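PDB 4E3E: MaoC domain protein dehydratase from Chloroflexus aurantiacus, which catalyses the reversible dehydration of beta-methylmalyl-CoA to mesaconyl-CoA in a glyoxylate assimilation cycle that regenerates acetyl-CoA. Local coordinates for residues I71-T76 and Y225-R230; P78-N83 and Y142-M147; G92-A97 and D173-Y178; L269-I274 and Y344-P349. All blocks are in the same frame, centred on the assembly; numbering follows the deposited sequence.

Contact 1: residues I71-T76 and Y225-R230; sequences IVFGKT and YQNTAR
G74, inside a helix, and N227, in the loop that follows helix 215-224, bring their CA atoms to 4.2 Å, a distance at which backbone lies almost directly on backbone. Q226, with positive phi, ends the preceding helix in a Schellman motif and swings the chain across G74. A CB on residue 74 would fall 2.3 Å from Y225 O, so the closeness depends on the missing side chain. Around this point the side chains divide by chemistry. K75 starts out away from the loop, but bends at chi2 (-66°) and chi3 (126°) carry CD and CE back toward it. Its NZ then donates to Q226 OE1 at 2.8 Å, from 54° above the amide carbonyl plane. NZ also donates to T24 O and to a water at 2.9 Å; that water donates to Q226 O at 2.7 Å. A leucine here would probably leave Q226 OE1 and T24 O without this donor and the bridging water without its lysine partner. On the apolar flank, I71 CG1 meets Y225 CD1 at 4.1 Å, the two side chains crossing at about a right angle, while Y225 OH bonds to Y40 OH. N227 ND2 lies at the edge of the F73 ring, near its plane, 4.0 Å from CE1, and N227 OD1 accepts from A229 N in an Asx turn. Q226 NE2 bonds to S42 O and S48 OG of the second subunit. Helix 65-80 thus lies between this loop and the sheet, V72 and F73 packing on strand 138-149, as expected of the long helix of a hot-dog fold.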
loop_
_atom_site.group_PDB
_atom_site.type_symbol
_atom_site.label_atom_id
_atom_site.label_comp_id
_atom_site.label_asym_id
_atom_site.label_seq_id
_atom_site.Cartn_x
_atom_site.Cartn_y
_atom_site.Cartn_z
ATOM N N ILE A 71 15.064 3.933 4.394
ATOM C CA ILE A 71 14.579 4.978 5.285
ATOM C C ILE A 71 15.707 5.919 5.745
ATOM O O ILE A 71 15.553 7.143 5.665
ATOM C CB ILE A 71 13.765 4.385 6.454
ATOM C CG1 ILE A 71 12.419 3.867 5.899
ATOM C CG2 ILE A 71 13.531 5.438 7.546
ATOM C CD1 ILE A 71 11.621 3.040 6.871
ATOM N N VAL A 72 16.829 5.348 6.206
ATOM C CA VAL A 72 18.022 6.127 6.581
ATOM C C VAL A 72 18.500 6.964 5.376
ATOM O O VAL A 72 18.701 8.191 5.483
ATOM C CB VAL A 72 19.138 5.215 7.152
ATOM C CG1 VAL A 72 20.469 5.963 7.254
ATOM C CG2 VAL A 72 18.740 4.699 8.544
ATOM N N PHE A 73 18.641 6.308 4.230
ATOM C CA PHE A 73 19.009 6.990 2.977
ATOM C C PHE A 73 18.034 8.108 2.621
ATOM O O PHE A 73 18.455 9.238 2.333
ATOM C CB PHE A 73 19.129 5.968 1.841
ATOM C CG PHE A 73 19.572 6.543 0.510
ATOM C CD1 PHE A 73 18.694 7.254 -0.303
ATOM C CD2 PHE A 73 20.870 6.302 0.033
ATOM C CE1 PHE A 73 19.105 7.738 -1.559
ATOM C CE2 PHE A 73 21.276 6.774 -1.209
ATOM C CZ PHE A 73 20.395 7.500 -2.012
ATOM N N GLY A 74 16.739 7.803 2.638
ATOM C CA GLY A 74 15.711 8.794 2.304
ATOM C C GLY A 74 15.793 10.087 3.107
ATOM O O GLY A 74 15.639 11.166 2.549
ATOM N N LYS A 75 16.027 9.981 4.417
ATOM C CA LYS A 75 16.187 11.161 5.274
ATOM C C LYS A 75 17.298 12.105 4.816
ATOM O O LYS A 75 17.218 13.317 5.058
ATOM C CB LYS A 75 16.511 10.766 6.720
ATOM C CG LYS A 75 15.600 9.734 7.326
ATOM C CD LYS A 75 14.224 10.293 7.476
ATOM C CE LYS A 75 13.189 9.411 6.805
ATOM N NZ LYS A 75 12.010 10.298 6.908
ATOM N N THR A 76 18.331 11.548 4.187
ATOM C CA THR A 76 19.512 12.332 3.803
ATOM C C THR A 76 19.277 13.041 2.480
ATOM O O THR A 76 19.967 14.022 2.159
ATOM C CB THR A 76 20.795 11.467 3.656
ATOM O OG1 THR A 76 20.776 10.728 2.413
ATOM C CG2 THR A 76 20.966 10.536 4.828
ATOM N N TYR A 225 9.712 5.820 1.943
ATOM C CA TYR A 225 11.039 6.199 2.425
ATOM C C TYR A 225 11.138 7.699 2.715
ATOM O O TYR A 225 12.167 8.160 3.242
ATOM C CB TYR A 225 12.135 5.775 1.418
ATOM C CG TYR A 225 12.009 4.322 0.972
ATOM C CD1 TYR A 225 11.608 3.315 1.884
ATOM C CD2 TYR A 225 12.291 3.959 -0.335
ATOM C CE1 TYR A 225 11.468 1.993 1.474
ATOM C CE2 TYR A 225 12.174 2.639 -0.759
ATOM C CZ TYR A 225 11.760 1.672 0.140
ATOM O OH TYR A 225 11.642 0.391 -0.289
ATOM N N GLN A 226 10.075 8.449 2.386
ATOM C CA GLN A 226 10.073 9.925 2.502
ATOM C C GLN A 226 11.318 10.496 1.768
ATOM O O GLN A 226 12.017 11.406 2.229
ATOM C CB GLN A 226 9.928 10.343 3.972
ATOM C CG GLN A 226 8.515 10.059 4.517
ATOM C CD GLN A 226 8.490 10.069 6.030
ATOM O OE1 GLN A 226 9.332 9.440 6.656
ATOM N NE2 GLN A 226 7.544 10.812 6.627
ATOM N N ASN A 227 11.582 9.889 0.618
ATOM C CA ASN A 227 12.678 10.257 -0.275
ATOM C C ASN A 227 12.050 11.190 -1.302
ATOM O O ASN A 227 11.067 10.839 -1.942
ATOM C CB ASN A 227 13.269 8.976 -0.910
ATOM C CG ASN A 227 14.278 9.242 -2.045
ATOM O OD1 ASN A 227 14.244 10.265 -2.718
ATOM N ND2 ASN A 227 15.183 8.284 -2.259
ATOM N N THR A 228 12.595 12.397 -1.426
ATOM C CA THR A 228 11.940 13.441 -2.214
ATOM C C THR A 228 12.569 13.742 -3.562
ATOM O O THR A 228 12.156 14.720 -4.174
ATOM C CB THR A 228 11.949 14.792 -1.484
ATOM O OG1 THR A 228 13.313 15.186 -1.261
ATOM C CG2 THR A 228 11.224 14.698 -0.129
ATOM N N ALA A 229 13.579 12.976 -3.995
ATOM C CA ALA A 229 14.307 13.318 -5.229
ATOM C C ALA A 229 13.314 13.423 -6.370
ATOM O O ALA A 229 12.463 12.561 -6.536
ATOM C CB ALA A 229 15.427 12.307 -5.548
ATOM N N ARG A 230 13.445 14.480 -7.154
ATOM C CA ARG A 230 12.396 14.926 -8.081
ATOM C C ARG A 230 12.324 14.132 -9.391
ATOM O O ARG A 230 11.259 14.072 -10.034
ATOM C CB ARG A 230 12.544 16.437 -8.333
ATOM C CG ARG A 230 12.334 17.276 -7.069
ATOM C CD ARG A 230 12.996 18.655 -7.073
ATOM N NE ARG A 230 12.576 19.370 -5.861
ATOM C CZ ARG A 230 13.086 20.509 -5.395
ATOM N NH1 ARG A 230 14.073 21.135 -6.032
ATOM N NH2 ARG A 230 12.593 21.027 -4.273
HETATM O O HOH W 1 12.764 12.026 4.765
#

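Contact 2: residues P78-N83 and Y142-M147; sequences PDISLN and YIRWVM
R144 NH2 is gripped by two hydroxyls, S81 OG at 3.0 Å and T76 OG1, both belonging to the chain at the C-terminal end of helix 65-80. The setting is the hot-dog fold, in which an antiparallel sheet curls about a long helix, and here a strand residue reaches up to the place where that helix runs out. The bond to S81 is nearly straight, with 176° at the hydrogen, and OG lies within 1° of the guanidinium plane, so the serine takes an edge position on the flat group. S81 CB follows behind it, 3.6 Å from the same NH2. The other terminal nitrogen, NH1, donates to N87 OD1. With both terminal nitrogens engaged the guanidinium is probably kept from rotating, and R144 stands as a second-shell residue behind N87, which by similarity belongs to the substrate site. R144 holds CG between its backbone N and carbonyl carbon (chi1 81°), and from CG to NE the chain runs extended toward the helix end. I80 CG2 lies over one face of the guanidinium, 3.8 Å from NH2. Strand alternation explains the pairing: R144 and V146 both point toward the helix end, whereas W145 between them points away and stacks on Y126. F73, one turn of helix before T76, and Y90 of the neighbouring strand pack on R144 as well. The apolar floor is completed by I80 CG2 against V146 CG2 at 4.0 Å, these two side chains crossing at about a right angle, and by S81 CB 4.4 Å from V146 CG1.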
loop_
_atom_site.group_PDB
_atom_site.type_symbol
_atom_site.label_atom_id
_atom_site.label_comp_id
_atom_site.label_asym_id
_atom_site.label_seq_id
_atom_site.Cartn_x
_atom_site.Cartn_y
_atom_site.Cartn_z
ATOM N N PRO A 78 16.953 15.176 1.097
ATOM C CA PRO A 78 16.729 16.633 1.012
ATOM C C PRO A 78 18.022 17.466 1.110
ATOM O O PRO A 78 18.170 18.443 0.376
ATOM C CB PRO A 78 15.812 16.915 2.219
ATOM C CG PRO A 78 15.102 15.620 2.455
ATOM C CD PRO A 78 16.167 14.579 2.204
ATOM N N ASP A 79 18.952 17.049 1.970
ATOM C CA ASP A 79 20.174 17.820 2.249
ATOM C C ASP A 79 21.404 17.414 1.443
ATOM O O ASP A 79 22.326 18.214 1.277
ATOM C CB ASP A 79 20.510 17.731 3.735
ATOM C CG ASP A 79 19.358 18.170 4.611
ATOM O OD1 ASP A 79 18.835 19.275 4.386
ATOM O OD2 ASP A 79 18.963 17.416 5.512
ATOM N N ILE A 80 21.433 16.176 0.957
ATOM C CA ILE A 80 22.626 15.654 0.291
ATOM C C ILE A 80 22.450 15.527 -1.217
ATOM O O ILE A 80 23.315 15.964 -1.971
ATOM C CB ILE A 80 23.064 14.293 0.897
ATOM C CG1 ILE A 80 23.278 14.416 2.409
ATOM C CG2 ILE A 80 24.301 13.727 0.186
ATOM C CD1 ILE A 80 24.267 15.481 2.839
ATOM N N SER A 81 21.342 14.938 -1.661
ATOM C CA SER A 81 21.233 14.539 -3.067
ATOM C C SER A 81 20.068 15.167 -3.817
ATOM O O SER A 81 19.823 14.813 -4.973
ATOM C CB SER A 81 21.235 13.007 -3.223
ATOM O OG SER A 81 20.260 12.392 -2.389
ATOM N N LEU A 82 19.365 16.102 -3.183
ATOM C CA LEU A 82 18.306 16.834 -3.876
ATOM C C LEU A 82 18.804 17.399 -5.224
ATOM O O LEU A 82 18.108 17.311 -6.231
ATOM C CB LEU A 82 17.712 17.940 -2.995
ATOM C CG LEU A 82 16.428 18.590 -3.537
ATOM C CD1 LEU A 82 15.305 17.571 -3.705
ATOM C CD2 LEU A 82 15.973 19.744 -2.651
ATOM N N ASN A 83 20.026 17.937 -5.234
ATOM C CA ASN A 83 20.616 18.517 -6.439
ATOM C C ASN A 83 21.715 17.658 -7.087
ATOM O O ASN A 83 22.588 18.175 -7.786
ATOM C CB ASN A 83 21.134 19.920 -6.123
ATOM C CG ASN A 83 20.059 20.799 -5.536
ATOM O OD1 ASN A 83 19.062 21.073 -6.199
ATOM N ND2 ASN A 83 20.224 21.203 -4.267
ATOM N N TYR A 142 27.044 4.159 6.904
ATOM C CA TYR A 142 27.641 3.878 5.597
ATOM C C TYR A 142 28.248 5.159 5.035
ATOM O O TYR A 142 27.994 6.265 5.542
ATOM C CB TYR A 142 26.612 3.290 4.612
ATOM C CG TYR A 142 25.457 4.225 4.322
ATOM C CD1 TYR A 142 25.589 5.257 3.393
ATOM C CD2 TYR A 142 24.237 4.088 4.991
ATOM C CE1 TYR A 142 24.539 6.138 3.140
ATOM C CE2 TYR A 142 23.183 4.959 4.747
ATOM C CZ TYR A 142 23.342 5.985 3.819
ATOM O OH TYR A 142 22.313 6.864 3.563
ATOM N N ILE A 143 29.050 4.996 3.992
ATOM C CA ILE A 143 29.581 6.112 3.242
ATOM C C ILE A 143 28.955 6.039 1.865
ATOM O O ILE A 143 28.806 4.959 1.299
ATOM C CB ILE A 143 31.120 6.025 3.132
ATOM C CG1 ILE A 143 31.766 6.261 4.505
ATOM C CG2 ILE A 143 31.661 6.999 2.090
ATOM C CD1 ILE A 143 33.173 5.722 4.591
ATOM N N ARG A 144 28.552 7.181 1.329
ATOM C CA ARG A 144 28.160 7.222 -0.062
ATOM C C ARG A 144 28.740 8.481 -0.664
ATOM O O ARG A 144 29.078 9.431 0.062
ATOM C CB ARG A 144 26.626 7.126 -0.239
ATOM C CG ARG A 144 25.814 8.405 -0.036
ATOM C CD ARG A 144 24.365 8.147 -0.416
ATOM N NE ARG A 144 23.417 9.194 -0.024
ATOM C CZ ARG A 144 22.712 9.934 -0.883
ATOM N NH1 ARG A 144 22.851 9.776 -2.209
ATOM N NH2 ARG A 144 21.852 10.837 -0.415
ATOM N N TRP A 145 28.886 8.482 -1.982
ATOM C CA TRP A 145 29.326 9.680 -2.671
ATOM C C TRP A 145 28.465 9.940 -3.857
ATOM O O TRP A 145 27.987 9.007 -4.502
ATOM C CB TRP A 145 30.833 9.683 -2.973
ATOM C CG TRP A 145 31.374 8.514 -3.766
ATOM C CD1 TRP A 145 31.788 8.516 -5.091
ATOM C CD2 TRP A 145 31.625 7.140 -3.292
ATOM N NE1 TRP A 145 32.248 7.278 -5.471
ATOM C CE2 TRP A 145 32.180 6.406 -4.443
ATOM C CE3 TRP A 145 31.449 6.467 -2.080
ATOM C CZ2 TRP A 145 32.523 5.061 -4.365
ATOM C CZ3 TRP A 145 31.800 5.110 -2.011
ATOM C CH2 TRP A 145 32.322 4.425 -3.128
ATOM N N VAL A 146 28.217 11.222 -4.104
ATOM C CA VAL A 146 27.235 11.686 -5.083
ATOM C C VAL A 146 27.835 12.795 -5.938
ATOM O O VAL A 146 28.644 13.594 -5.460
ATOM C CB VAL A 146 25.938 12.224 -4.413
ATOM C CG1 VAL A 146 25.119 11.091 -3.835
ATOM C CG2 VAL A 146 26.251 13.192 -3.288
HETATM N N MSE A 147 27.431 12.843 -7.197
HETATM C CA MSE A 147 27.838 13.922 -8.079
HETATM C C MSE A 147 26.762 14.960 -7.974
HETATM O O MSE A 147 25.605 14.691 -8.305
HETATM C CB MSE A 147 27.924 13.387 -9.493
HETATM C CG MSE A 147 28.448 14.530 -10.352
HETATM SE SE MSE A 147 28.636 13.824 -12.163
HETATM C CE MSE A 147 30.426 13.004 -11.985
#

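Contact 3: residues G92-A97 and D173-Y178; sequences GGRFGA and DLTVPY
The guanidinium of R94 and the carboxylate of D173 stand near one another without stacking, their planes 81° apart and the NE to OD2 separation 5.9 Å. A polar link between the segments lies at the guanidinium edge, where a water sits in the plane of the group and takes a hydrogen bond from R94 NH1 at 2.8 Å. The same water donates to D173 O at 2.7 Å and to F95 O at 3.0 Å, and these three bonds carry the bridge. T175 OG1 also lies within bonding distance of it, but at an unusually short separation that is best read with caution. NH2, on the other terminal position, is committed to a salt bridge with E141, and this second hold is likely to limit rotation of the guanidinium. The R94 chain bends at chi3 (64°), and before that bend its CD rests 3.5 Å from D173 O. A second water repeats the principle farther along, accepting from T175 N at 2.9 Å and donating to F95 O. Direct contact is lighter: T175 turns its methyl CG2 onto G96 O at 3.4 Å. The two waters thus carry the polar link between the strand end and the loop, near the surface. Beneath the loop, L174 packs on A272 and A273 of strand 270-278 and on T345 of strand 338-349, which lays the loop against the sheet. The arrangement belongs to the point where strand 84-95 ends and its chain turns into G96 and A97, residues that by similarity bind substrate; a long connection crossing the outside of a continuous hot-dog sheet passes beside this part of the site.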
loop_
_atom_site.group_PDB
_atom_site.type_symbol
_atom_site.label_atom_id
_atom_site.label_comp_id
_atom_site.label_asym_id
_atom_site.label_seq_id
_atom_site.Cartn_x
_atom_site.Cartn_y
_atom_site.Cartn_z
ATOM N N GLY A 92 31.446 0.641 3.312
ATOM C CA GLY A 92 31.436 0.531 4.770
ATOM C C GLY A 92 30.042 0.618 5.355
ATOM O O GLY A 92 29.836 1.248 6.398
ATOM N N GLY A 93 29.080 -0.008 4.679
ATOM C CA GLY A 93 27.700 -0.040 5.164
ATOM C C GLY A 93 27.535 -1.123 6.203
ATOM O O GLY A 93 27.344 -2.284 5.849
ATOM N N ARG A 94 27.624 -0.750 7.483
ATOM C CA ARG A 94 27.574 -1.709 8.592
ATOM C C ARG A 94 26.219 -1.624 9.306
ATOM O O ARG A 94 25.866 -0.559 9.822
ATOM C CB ARG A 94 28.700 -1.410 9.593
ATOM C CG ARG A 94 28.749 -2.357 10.793
ATOM C CD ARG A 94 29.766 -1.888 11.817
ATOM N NE ARG A 94 29.392 -0.599 12.394
ATOM C CZ ARG A 94 28.613 -0.449 13.462
ATOM N NH1 ARG A 94 28.117 -1.513 14.084
ATOM N NH2 ARG A 94 28.339 0.770 13.913
ATOM N N PHE A 95 25.465 -2.731 9.327
ATOM C CA PHE A 95 24.221 -2.789 10.111
ATOM C C PHE A 95 24.566 -3.020 11.576
ATOM O O PHE A 95 25.452 -3.803 11.880
ATOM C CB PHE A 95 23.247 -3.843 9.544
ATOM C CG PHE A 95 22.637 -3.418 8.219
ATOM C CD1 PHE A 95 21.464 -2.651 8.184
ATOM C CD2 PHE A 95 23.260 -3.731 7.015
ATOM C CE1 PHE A 95 20.926 -2.221 6.963
ATOM C CE2 PHE A 95 22.720 -3.316 5.796
ATOM C CZ PHE A 95 21.557 -2.553 5.767
ATOM N N GLY A 96 23.903 -2.300 12.476
ATOM C CA GLY A 96 24.253 -2.317 13.897
ATOM C C GLY A 96 23.145 -3.000 14.685
ATOM O O GLY A 96 22.849 -4.164 14.451
ATOM N N ALA A 97 22.515 -2.283 15.612
ATOM C CA ALA A 97 21.408 -2.856 16.379
ATOM C C ALA A 97 20.225 -3.223 15.481
ATOM O O ALA A 97 19.934 -2.543 14.480
ATOM C CB ALA A 97 20.968 -1.908 17.488
ATOM N N ASP A 173 33.573 -6.825 12.178
ATOM C CA ASP A 173 32.658 -5.704 12.474
ATOM C C ASP A 173 31.168 -6.055 12.336
ATOM O O ASP A 173 30.308 -5.230 12.652
ATOM C CB ASP A 173 32.949 -4.491 11.563
ATOM C CG ASP A 173 34.246 -3.776 11.920
ATOM O OD1 ASP A 173 34.838 -4.051 12.980
ATOM O OD2 ASP A 173 34.675 -2.920 11.133
ATOM N N LEU A 174 30.861 -7.253 11.848
ATOM C CA LEU A 174 29.467 -7.631 11.590
ATOM C C LEU A 174 28.708 -7.910 12.873
ATOM O O LEU A 174 29.210 -8.590 13.746
ATOM C CB LEU A 174 29.393 -8.869 10.700
ATOM C CG LEU A 174 30.051 -8.801 9.317
ATOM C CD1 LEU A 174 29.836 -10.103 8.566
ATOM C CD2 LEU A 174 29.502 -7.650 8.504
ATOM N N THR A 175 27.490 -7.388 12.969
ATOM C CA THR A 175 26.572 -7.743 14.055
ATOM C C THR A 175 25.856 -9.039 13.680
ATOM O O THR A 175 25.365 -9.173 12.558
ATOM C CB THR A 175 25.556 -6.611 14.317
ATOM O OG1 THR A 175 26.256 -5.457 14.784
ATOM C CG2 THR A 175 24.530 -7.009 15.365
ATOM N N VAL A 176 25.824 -9.993 14.610
ATOM C CA VAL A 176 25.155 -11.285 14.403
ATOM C C VAL A 176 24.128 -11.426 15.529
ATOM O O VAL A 176 24.404 -12.059 16.550
ATOM C CB VAL A 176 26.158 -12.472 14.410
ATOM C CG1 VAL A 176 25.454 -13.788 14.102
ATOM C CG2 VAL A 176 27.287 -12.236 13.417
ATOM N N PRO A 177 22.940 -10.822 15.341
ATOM C CA PRO A 177 21.997 -10.544 16.434
ATOM C C PRO A 177 21.081 -11.695 16.799
ATOM O O PRO A 177 20.274 -11.563 17.710
ATOM C CB PRO A 177 21.150 -9.411 15.868
ATOM C CG PRO A 177 21.163 -9.637 14.371
ATOM C CD PRO A 177 22.428 -10.361 14.033
ATOM N N TYR A 178 21.183 -12.802 16.079
ATOM C CA TYR A 178 20.368 -13.970 16.393
ATOM C C TYR A 178 21.226 -15.226 16.442
ATOM O O TYR A 178 22.415 -15.186 16.116
ATOM C CB TYR A 178 19.208 -14.104 15.404
ATOM C CG TYR A 178 19.594 -13.950 13.955
ATOM C CD1 TYR A 178 20.102 -15.024 13.238
ATOM C CD2 TYR A 178 19.439 -12.727 13.292
ATOM C CE1 TYR A 178 20.453 -14.889 11.897
ATOM C CE2 TYR A 178 19.786 -12.582 11.956
ATOM C CZ TYR A 178 20.293 -13.667 11.261
ATOM O OH TYR A 178 20.635 -13.542 9.924
HETATM O O HOH W 2 27.974 -4.204 13.396
HETATM O O HOH W 3 26.649 -5.963 10.616
#

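Contact 4: residues L269-I274 and Y344-P349; sequences LSIAAI and YTVLMP
T345 O draws together two successive amides, A272 N at 2.8 Å and, more weakly, A273 N at 3.3 Å, the signature of a classic beta bulge and the tight end of this antiparallel pairing. T345 N returns a bond of 2.9 Å to A273 O. The extra residue shifts the register by one, and the short strand axes run at 144° to each other. Toward L269 the backbone pairing slackens: L347 N still donates soundly to S270 O, but L269 N reaches L347 O with only 127° at the hydrogen, a weak bond. There L269 CD1 lies 4.2 Å from P349 CG. S270, partly exposed, marks the more open side, and its OG bonds to Y178 OH. On the face that carries I271, Y344 and V346, packing centres on the Y344 ring. Y344 CG lies between the backbone N and the carbonyl carbon (chi1 58°), and I271 crosses the tyrosine side chain at about a right angle, its CG1 3.8 Å from Y344 CD2. The same CG1 touches V346 CG1 at 4.3 Å. An alanine in place of I271 would probably open a gap beside the Y344 ring and leave V346 CG1 without this neighbour. From A272 the bulge directs CB onto L347 CG, at 3.8 Å. Y344 OH is satisfied by T314 OG1. Strand 84-95 borders this pair on the 270-278 side and strand 307-318 on the 338-349 side, while I271 and I274 rest on L66 and F69 of helix 65-80 and M348 meets L265 of helix 250-265.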
loop_
_atom_site.group_PDB
_atom_site.type_symbol
_atom_site.label_atom_id
_atom_site.label_comp_id
_atom_site.label_asym_id
_atom_site.label_seq_id
_atom_site.Cartn_x
_atom_site.Cartn_y
_atom_site.Cartn_z
ATOM N N LEU A 269 19.583 -15.214 5.548
ATOM C CA LEU A 269 18.462 -14.694 6.330
ATOM C C LEU A 269 18.389 -13.180 6.435
ATOM O O LEU A 269 17.285 -12.612 6.505
ATOM C CB LEU A 269 18.447 -15.315 7.718
ATOM C CG LEU A 269 17.970 -16.769 7.714
ATOM C CD1 LEU A 269 17.808 -17.196 9.154
ATOM C CD2 LEU A 269 16.674 -16.983 6.897
ATOM N N SER A 270 19.554 -12.529 6.443
ATOM C CA SER A 270 19.598 -11.073 6.561
ATOM C C SER A 270 20.888 -10.549 5.983
ATOM O O SER A 270 21.885 -11.281 5.889
ATOM C CB SER A 270 19.476 -10.635 8.020
ATOM O OG SER A 270 20.629 -11.017 8.757
ATOM N N ILE A 271 20.855 -9.278 5.596
ATOM C CA ILE A 271 22.019 -8.577 5.101
ATOM C C ILE A 271 22.695 -7.890 6.270
ATOM O O ILE A 271 22.051 -7.124 7.009
ATOM C CB ILE A 271 21.647 -7.532 4.028
ATOM C CG1 ILE A 271 21.089 -8.240 2.784
ATOM C CG2 ILE A 271 22.863 -6.656 3.731
ATOM C CD1 ILE A 271 20.471 -7.304 1.744
ATOM N N ALA A 272 23.981 -8.183 6.454
ATOM C CA ALA A 272 24.721 -7.638 7.584
ATOM C C ALA A 272 25.628 -6.473 7.192
ATOM O O ALA A 272 26.041 -5.684 8.053
ATOM C CB ALA A 272 25.513 -8.735 8.271
ATOM N N ALA A 273 25.940 -6.359 5.901
ATOM C CA ALA A 273 26.761 -5.264 5.416
ATOM C C ALA A 273 26.530 -5.011 3.943
ATOM O O ALA A 273 26.213 -5.937 3.188
ATOM C CB ALA A 273 28.244 -5.559 5.641
ATOM N N ILE A 274 26.713 -3.757 3.543
ATOM C CA ILE A 274 26.813 -3.383 2.133
ATOM C C ILE A 274 28.251 -2.927 1.860
ATOM O O ILE A 274 28.738 -1.991 2.490
ATOM C CB ILE A 274 25.821 -2.264 1.771
ATOM C CG1 ILE A 274 24.386 -2.779 1.936
ATOM C CG2 ILE A 274 26.055 -1.783 0.340
ATOM C CD1 ILE A 274 23.344 -1.687 2.089
ATOM N N TYR A 344 27.570 -7.244 -1.184
ATOM C CA TYR A 344 27.105 -7.174 0.182
ATOM C C TYR A 344 27.414 -8.478 0.880
ATOM O O TYR A 344 27.894 -9.437 0.260
ATOM C CB TYR A 344 25.589 -6.862 0.232
ATOM C CG TYR A 344 24.716 -7.872 -0.496
ATOM C CD1 TYR A 344 24.779 -7.998 -1.891
ATOM C CD2 TYR A 344 23.844 -8.721 0.208
ATOM C CE1 TYR A 344 23.995 -8.921 -2.570
ATOM C CE2 TYR A 344 23.053 -9.654 -0.468
ATOM C CZ TYR A 344 23.132 -9.743 -1.867
ATOM O OH TYR A 344 22.355 -10.661 -2.558
ATOM N N THR A 345 27.149 -8.505 2.174
ATOM C CA THR A 345 27.455 -9.655 2.996
ATOM C C THR A 345 26.200 -10.117 3.733
ATOM O O THR A 345 25.528 -9.323 4.433
ATOM C CB THR A 345 28.565 -9.322 3.999
ATOM O OG1 THR A 345 29.747 -8.949 3.283
ATOM C CG2 THR A 345 28.882 -10.524 4.886
ATOM N N VAL A 346 25.894 -11.403 3.573
ATOM C CA VAL A 346 24.724 -12.000 4.206
ATOM C C VAL A 346 25.174 -12.922 5.328
ATOM O O VAL A 346 26.321 -13.392 5.349
ATOM C CB VAL A 346 23.869 -12.791 3.198
ATOM C CG1 VAL A 346 23.318 -11.859 2.116
ATOM C CG2 VAL A 346 24.691 -13.924 2.563
ATOM N N LEU A 347 24.281 -13.159 6.275
ATOM C CA LEU A 347 24.496 -14.176 7.286
ATOM C C LEU A 347 23.667 -15.394 6.884
ATOM O O LEU A 347 22.537 -15.236 6.412
ATOM C CB LEU A 347 24.067 -13.675 8.672
ATOM C CG LEU A 347 24.675 -12.363 9.190
ATOM C CD1 LEU A 347 24.051 -11.971 10.524
ATOM C CD2 LEU A 347 26.190 -12.463 9.322
HETATM N N MSE A 348 24.218 -16.595 7.074
HETATM C CA MSE A 348 23.502 -17.844 6.761
HETATM C C MSE A 348 23.783 -18.892 7.819
HETATM O O MSE A 348 24.930 -19.056 8.230
HETATM C CB MSE A 348 23.956 -18.336 5.385
HETATM C CG MSE A 348 23.280 -19.653 5.009
HETATM SE SE MSE A 348 23.640 -20.153 3.127
HETATM C CE MSE A 348 22.822 -18.712 2.030
ATOM N N PRO A 349 22.746 -19.637 8.261
ATOM C CA PRO A 349 22.982 -20.712 9.217
ATOM C C PRO A 349 23.972 -21.738 8.676
ATOM O O PRO A 349 24.019 -21.994 7.457
ATOM C CB PRO A 349 21.611 -21.366 9.364
ATOM C CG PRO A 349 20.646 -20.307 8.970
ATOM C CD PRO A 349 21.322 -19.537 7.888
#

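The four contacts fall into two touching pairs; contacts 2, 3 and 4 reach the same antiparallel sheet, and contact 1 lies on the helix packed against it. Contacts 1 and 2, with centres 10 Å apart, both use helix 65-80 and meet where T76 OG1 lies 3.0 Å from R144 NH2. Contacts 3 and 4, 9 Å apart between centres, join through strand pairing, G93 O being 2.8 Å from I274 N. Between the pairs, Y142 packs on G93 where strands 138-149 and 84-95 run side by side, although the centres of contacts 2 and 3 are 23 Å apart. By similarity the substrate site draws on both ends: N87 lies beside R144 and F73, S65 beside F95 and I271, and G96 and A97 lie within contact 3 itself.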